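Local coordinates for putative major capsid protein (Cafeteriavirus-dependent mavirus, PDB 6G44) that probably forms the icosahedral shell of this virophage, three copies of its double jelly-roll chain joining into a capsomer, at residues P102-G116 against T227-M241. Sequence-based numbering, arbitrary orientation. Where two conformers were deposited one is given.
Sequences PVNRSIPVAVINMNG and TFKVILDGQFKPENM
Strands 110-114 and 228-235 run antiparallel at 175°, their axes 4.7 Å apart. Val111 with Ile231 and Asn113 with Lys229 are hydrogen-bonded pairs, each joined by two backbone bonds, while Asp233 N to Val109 O continues the ladder. At its far end Asn115 closes a ring with Thr227: its N donates to Thr227 O, and its side-chain OD1 takes Thr227 N at 2.9 Å. Asn113 OD1, on a lone pair in the amide plane, receives Gly116 N in an Asx motif and lies 3.4 Å from Thr227 CG2. The pairing belongs to one jelly-roll of the double jelly-roll capsid fold, with strand 117-121 beyond 110-114 and strand 58-66 beyond 228-235. Ala110, Ile112, Val230, Leu232 and Phe228 share the buried face; Ile112 CG1 lies alongside Val230 CG2, and Leu75 and Met268 continue this core. Beyond the paired residues of strand 110-114, Gln235 N, at the end of its own strand, still donates to Ser106 O. Ser106 CB sits over one face of the Phe236 ring, 3.8 Å from its centroid, and Ile107 CG1 touches CZ of the same ring. With Ser106 OG turned beside its own backbone N (chi1 -66°), it donates to Pro102 O and meets Met241 CG at 3.3 Å. Arg105, bent at chi3 (53°), brings its guanidinium edge-on to helix 238-241: NE holds Asn240 O at 2.8 Å and NH1 holds Glu239 O at 3.1 Å, leaving NH2 for a salt bridge to Asp351.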
loop_
_atom_site.group_PDB
_atom_site.type_symbol
_atom_site.label_atom_id
_atom_site.label_comp_id
_atom_site.label_asym_id
_atom_site.label_seq_id
_atom_site.Cartn_x
_atom_site.Cartn_y
_atom_site.Cartn_z
ATOM N N PRO C 102 18.913 -9.809 8.364
ATOM C CA PRO C 102 19.941 -10.798 8.790
ATOM C C PRO C 102 21.324 -10.217 9.015
ATOM O O PRO C 102 22.096 -10.785 9.803
ATOM C CB PRO C 102 19.946 -11.809 7.650
ATOM C CG PRO C 102 19.497 -11.016 6.461
ATOM C CD PRO C 102 18.448 -10.072 6.991
ATOM N N VAL C 103 21.655 -9.120 8.355
ATOM C CA VAL C 103 22.951 -8.470 8.594
ATOM C C VAL C 103 22.952 -7.822 9.952
ATOM O O VAL C 103 23.846 -8.085 10.762
ATOM C CB VAL C 103 23.349 -7.500 7.478
ATOM C CG1 VAL C 103 24.580 -6.664 7.843
ATOM C CG2 VAL C 103 23.546 -8.264 6.182
ATOM N N ASN C 104 21.979 -6.969 10.254
ATOM C CA ASN C 104 21.990 -6.299 11.564
ATOM C C ASN C 104 21.733 -7.269 12.732
ATOM O O ASN C 104 22.274 -7.062 13.832
ATOM C CB ASN C 104 21.052 -5.085 11.563
ATOM C CG ASN C 104 21.618 -3.954 10.755
ATOM O OD1 ASN C 104 22.496 -3.237 11.224
ATOM N ND2 ASN C 104 21.100 -3.765 9.520
ATOM N N ARG C 105 20.975 -8.339 12.495
ATOM C CA ARG C 105 20.800 -9.397 13.505
ATOM C C ARG C 105 22.111 -10.051 13.909
ATOM O O ARG C 105 22.216 -10.586 15.016
ATOM C CB ARG C 105 19.885 -10.508 13.002
ATOM C CG ARG C 105 18.404 -10.242 13.153
ATOM C CD ARG C 105 17.569 -11.474 12.777
ATOM N NE ARG C 105 17.950 -12.704 13.465
ATOM C CZ ARG C 105 17.443 -13.145 14.627
ATOM N NH1 ARG C 105 17.866 -14.316 15.141
ATOM N NH2 ARG C 105 16.525 -12.438 15.286
ATOM N N SER C 106 23.067 -10.020 12.990
ATOM C CA SER C 106 24.371 -10.689 13.159
ATOM C C SER C 106 25.423 -9.782 13.796
ATOM O O SER C 106 26.594 -10.193 13.865
ATOM C CB SER C 106 24.858 -11.164 11.803
ATOM O OG SER C 106 24.017 -12.186 11.292
ATOM N N ILE C 107 25.080 -8.575 14.241
ATOM C CA ILE C 107 26.075 -7.649 14.777
ATOM C C ILE C 107 25.627 -7.158 16.150
ATOM O O ILE C 107 24.873 -6.199 16.270
ATOM C CB ILE C 107 26.339 -6.460 13.831
ATOM C CG1 ILE C 107 26.719 -6.892 12.420
ATOM C CG2 ILE C 107 27.396 -5.541 14.441
ATOM C CD1 ILE C 107 26.579 -5.796 11.366
ATOM N N PRO C 108 26.108 -7.803 17.221
ATOM C CA PRO C 108 25.685 -7.364 18.545
ATOM C C PRO C 108 26.201 -6.004 18.993
ATOM O O PRO C 108 25.523 -5.311 19.750
ATOM C CB PRO C 108 26.201 -8.458 19.478
ATOM C CG PRO C 108 26.577 -9.581 18.639
ATOM C CD PRO C 108 26.759 -9.118 17.235
ATOM N N VAL C 109 27.391 -5.640 18.522
ATOM C CA VAL C 109 27.989 -4.365 18.861
ATOM C C VAL C 109 28.822 -3.888 17.666
ATOM O O VAL C 109 29.439 -4.694 16.948
ATOM C CB VAL C 109 28.799 -4.446 20.182
ATOM C CG1 VAL C 109 29.848 -5.548 20.128
ATOM C CG2 VAL C 109 29.425 -3.097 20.505
ATOM N N ALA C 110 28.754 -2.582 17.437
ATOM C CA ALA C 110 29.522 -1.909 16.408
ATOM C C ALA C 110 30.135 -0.653 16.994
ATOM O O ALA C 110 29.536 0.025 17.852
ATOM C CB ALA C 110 28.615 -1.576 15.231
ATOM N N VAL C 111 31.351 -0.352 16.536
ATOM C CA VAL C 111 32.008 0.894 16.858
ATOM C C VAL C 111 32.375 1.590 15.559
ATOM O O VAL C 111 33.044 1.015 14.705
ATOM C CB VAL C 111 33.272 0.700 17.725
ATOM C CG1 VAL C 111 33.909 2.042 18.022
ATOM C CG2 VAL C 111 32.911 -0.027 19.011
ATOM N N ILE C 112 31.898 2.819 15.400
ATOM C CA ILE C 112 32.271 3.646 14.264
ATOM C C ILE C 112 33.159 4.787 14.760
ATOM O O ILE C 112 32.851 5.416 15.762
ATOM C CB ILE C 112 31.027 4.158 13.499
ATOM C CG1 ILE C 112 30.266 2.955 12.923
ATOM C CG2 ILE C 112 31.451 5.138 12.391
ATOM C CD1 ILE C 112 28.988 3.300 12.159
ATOM N N ASN C 113 34.282 4.985 14.070
ATOM C CA ASN C 113 35.211 6.083 14.333
ATOM C C ASN C 113 35.163 7.046 13.160
ATOM O O ASN C 113 35.457 6.664 12.016
ATOM C CB ASN C 113 36.614 5.505 14.529
ATOM C CG ASN C 113 37.655 6.555 14.881
ATOM O OD1 ASN C 113 37.617 7.678 14.404
ATOM N ND2 ASN C 113 38.632 6.153 15.690
ATOM N N MET C 114 34.753 8.268 13.430
ATOM C CA MET C 114 34.871 9.373 12.480
ATOM C C MET C 114 35.822 10.422 13.064
ATOM O O MET C 114 35.514 11.056 14.069
ATOM C CB MET C 114 33.497 9.964 12.172
ATOM C CG MET C 114 32.603 8.981 11.436
ATOM S SD MET C 114 31.057 9.812 10.963
ATOM C CE MET C 114 30.273 8.491 10.014
ATOM N N ASN C 115 36.943 10.621 12.378
ATOM C CA ASN C 115 37.946 11.646 12.790
ATOM C C ASN C 115 38.329 11.602 14.273
ATOM O O ASN C 115 38.487 12.643 14.937
ATOM C CB ASN C 115 37.502 13.035 12.326
ATOM C CG ASN C 115 37.467 13.149 10.811
ATOM O OD1 ASN C 115 38.024 12.296 10.106
ATOM N ND2 ASN C 115 36.729 14.137 10.301
ATOM N N GLY C 116 38.452 10.390 14.790
ATOM C CA GLY C 116 38.811 10.178 16.179
ATOM C C GLY C 116 37.679 10.063 17.185
ATOM O O GLY C 116 37.935 9.692 18.325
ATOM N N THR C 227 39.698 10.088 9.257
ATOM C CA THR C 227 39.712 8.789 9.911
ATOM C C THR C 227 38.305 8.215 9.772
ATOM O O THR C 227 37.336 8.903 10.099
ATOM C CB THR C 227 40.069 8.901 11.399
ATOM O OG1 THR C 227 41.350 9.540 11.522
ATOM C CG2 THR C 227 40.136 7.553 12.064
ATOM N N PHE C 228 38.219 6.985 9.282
ATOM C CA PHE C 228 36.905 6.324 9.143
ATOM C C PHE C 228 37.098 4.842 9.389
ATOM O O PHE C 228 37.674 4.139 8.581
ATOM C CB PHE C 228 36.314 6.612 7.767
ATOM C CG PHE C 228 34.915 6.044 7.540
ATOM C CD1 PHE C 228 33.952 6.031 8.568
ATOM C CD2 PHE C 228 34.563 5.573 6.291
ATOM C CE1 PHE C 228 32.678 5.513 8.334
ATOM C CE2 PHE C 228 33.277 5.060 6.059
ATOM C CZ PHE C 228 32.349 5.048 7.085
ATOM N N LYS C 229 36.662 4.388 10.555
ATOM C CA LYS C 229 36.748 2.966 10.883
ATOM C C LYS C 229 35.372 2.461 11.267
ATOM O O LYS C 229 34.631 3.165 11.945
ATOM C CB LYS C 229 37.726 2.675 12.036
ATOM C CG LYS C 229 39.093 3.291 11.835
ATOM C CD LYS C 229 40.013 2.991 13.024
ATOM C CE LYS C 229 41.184 3.941 13.045
ATOM N NZ LYS C 229 42.125 3.568 14.130
ATOM N N VAL C 230 35.073 1.244 10.837
ATOM C CA VAL C 230 33.811 0.579 11.197
ATOM C C VAL C 230 34.244 -0.780 11.723
ATOM O O VAL C 230 34.747 -1.610 10.964
ATOM C CB VAL C 230 32.848 0.472 10.011
ATOM C CG1 VAL C 230 31.617 -0.360 10.361
ATOM C CG2 VAL C 230 32.436 1.875 9.552
ATOM N N ILE C 231 34.019 -0.982 13.018
ATOM C CA ILE C 231 34.480 -2.188 13.720
ATOM C C ILE C 231 33.258 -2.980 14.170
ATOM O O ILE C 231 32.440 -2.461 14.953
ATOM C CB ILE C 231 35.358 -1.815 14.918
ATOM C CG1 ILE C 231 36.547 -0.954 14.475
ATOM C CG2 ILE C 231 35.881 -3.069 15.632
ATOM C CD1 ILE C 231 37.060 -0.034 15.567
ATOM N N LEU C 232 33.154 -4.211 13.681
ATOM C CA LEU C 232 31.949 -5.051 13.931
ATOM C C LEU C 232 32.310 -6.271 14.764
ATOM O O LEU C 232 33.309 -6.948 14.501
ATOM C CB LEU C 232 31.369 -5.541 12.619
ATOM C CG LEU C 232 31.108 -4.483 11.550
ATOM C CD1 LEU C 232 30.639 -5.147 10.262
ATOM C CD2 LEU C 232 30.106 -3.464 12.042
ATOM N N ASP C 233 31.457 -6.574 15.749
ATOM C CA ASP C 233 31.480 -7.899 16.394
ATOM C C ASP C 233 30.701 -8.814 15.450
ATOM O O ASP C 233 29.456 -8.834 15.500
ATOM C CB ASP C 233 30.854 -7.823 17.782
ATOM C CG ASP C 233 30.649 -9.179 18.448
ATOM O OD1 ASP C 233 31.194 -10.185 18.007
ATOM O OD2 ASP C 233 29.906 -9.159 19.462
ATOM N N GLY C 234 31.388 -9.491 14.557
ATOM C CA GLY C 234 30.747 -10.324 13.545
ATOM C C GLY C 234 30.165 -11.602 14.119
ATOM O O GLY C 234 30.892 -12.426 14.676
ATOM N N GLN C 235 28.843 -11.751 14.050
ATOM C CA GLN C 235 28.155 -12.962 14.477
ATOM C C GLN C 235 27.238 -13.441 13.357
ATOM O O GLN C 235 26.037 -13.673 13.594
ATOM C CB GLN C 235 27.390 -12.740 15.786
ATOM C CG GLN C 235 28.254 -12.388 16.972
ATOM C CD GLN C 235 29.128 -13.549 17.414
ATOM O OE1 GLN C 235 28.774 -14.724 17.243
ATOM N NE2 GLN C 235 30.306 -13.220 17.946
ATOM N N PHE C 236 27.798 -13.583 12.170
ATOM C CA PHE C 236 27.102 -14.007 10.920
ATOM C C PHE C 236 27.029 -15.526 10.922
ATOM O O PHE C 236 27.658 -16.211 10.098
ATOM C CB PHE C 236 27.799 -13.472 9.692
ATOM C CG PHE C 236 27.851 -11.980 9.651
ATOM C CD1 PHE C 236 28.896 -11.250 10.213
ATOM C CD2 PHE C 236 26.811 -11.264 9.047
ATOM C CE1 PHE C 236 28.932 -9.882 10.161
ATOM C CE2 PHE C 236 26.854 -9.881 9.012
ATOM C CZ PHE C 236 27.901 -9.188 9.544
ATOM N N LYS C 237 26.235 -16.009 11.849
ATOM C CA LYS C 237 26.112 -17.428 12.116
ATOM C C LYS C 237 24.700 -17.860 11.843
ATOM O O LYS C 237 23.810 -17.027 11.746
ATOM C CB LYS C 237 26.505 -17.720 13.549
ATOM C CG LYS C 237 25.605 -17.176 14.620
ATOM C CD LYS C 237 26.313 -17.285 15.959
ATOM C CE LYS C 237 25.347 -17.010 17.084
ATOM N NZ LYS C 237 26.080 -16.866 18.370
ATOM N N PRO C 238 24.472 -19.167 11.695
ATOM C CA PRO C 238 23.184 -19.647 11.228
ATOM C C PRO C 238 21.995 -19.185 12.069
ATOM O O PRO C 238 20.960 -18.794 11.495
ATOM C CB PRO C 238 23.369 -21.163 11.259
ATOM C CG PRO C 238 24.802 -21.344 10.973
ATOM C CD PRO C 238 25.439 -20.280 11.796
ATOM N N GLU C 239 22.101 -19.172 13.388
ATOM C CA GLU C 239 20.968 -18.744 14.213
ATOM C C GLU C 239 20.593 -17.276 14.005
ATOM O O GLU C 239 19.479 -16.878 14.286
ATOM C CB GLU C 239 21.276 -18.991 15.702
ATOM C CG GLU C 239 20.115 -18.729 16.623
ATOM C CD GLU C 239 20.230 -19.393 17.979
ATOM O OE1 GLU C 239 21.331 -19.887 18.328
ATOM O OE2 GLU C 239 19.207 -19.392 18.707
ATOM N N ASN C 240 21.541 -16.453 13.589
ATOM C CA ASN C 240 21.247 -15.063 13.294
ATOM C C ASN C 240 20.689 -14.818 11.913
ATOM O O ASN C 240 19.888 -13.891 11.748
ATOM C CB ASN C 240 22.459 -14.197 13.587
ATOM C CG ASN C 240 22.708 -14.076 15.075
ATOM O OD1 ASN C 240 21.789 -14.210 15.881
ATOM N ND2 ASN C 240 23.950 -13.807 15.449
ATOM N N MET C 241 21.040 -15.639 10.950
ATOM C CA MET C 241 20.733 -15.381 9.526
ATOM C C MET C 241 19.700 -16.296 8.896
ATOM O O MET C 241 18.956 -15.840 8.059
ATOM C CB MET C 241 22.006 -15.451 8.667
ATOM C CG MET C 241 23.061 -14.460 9.079
ATOM S SD MET C 241 24.397 -14.320 7.894
ATOM C CE MET C 241 25.050 -15.972 7.919
#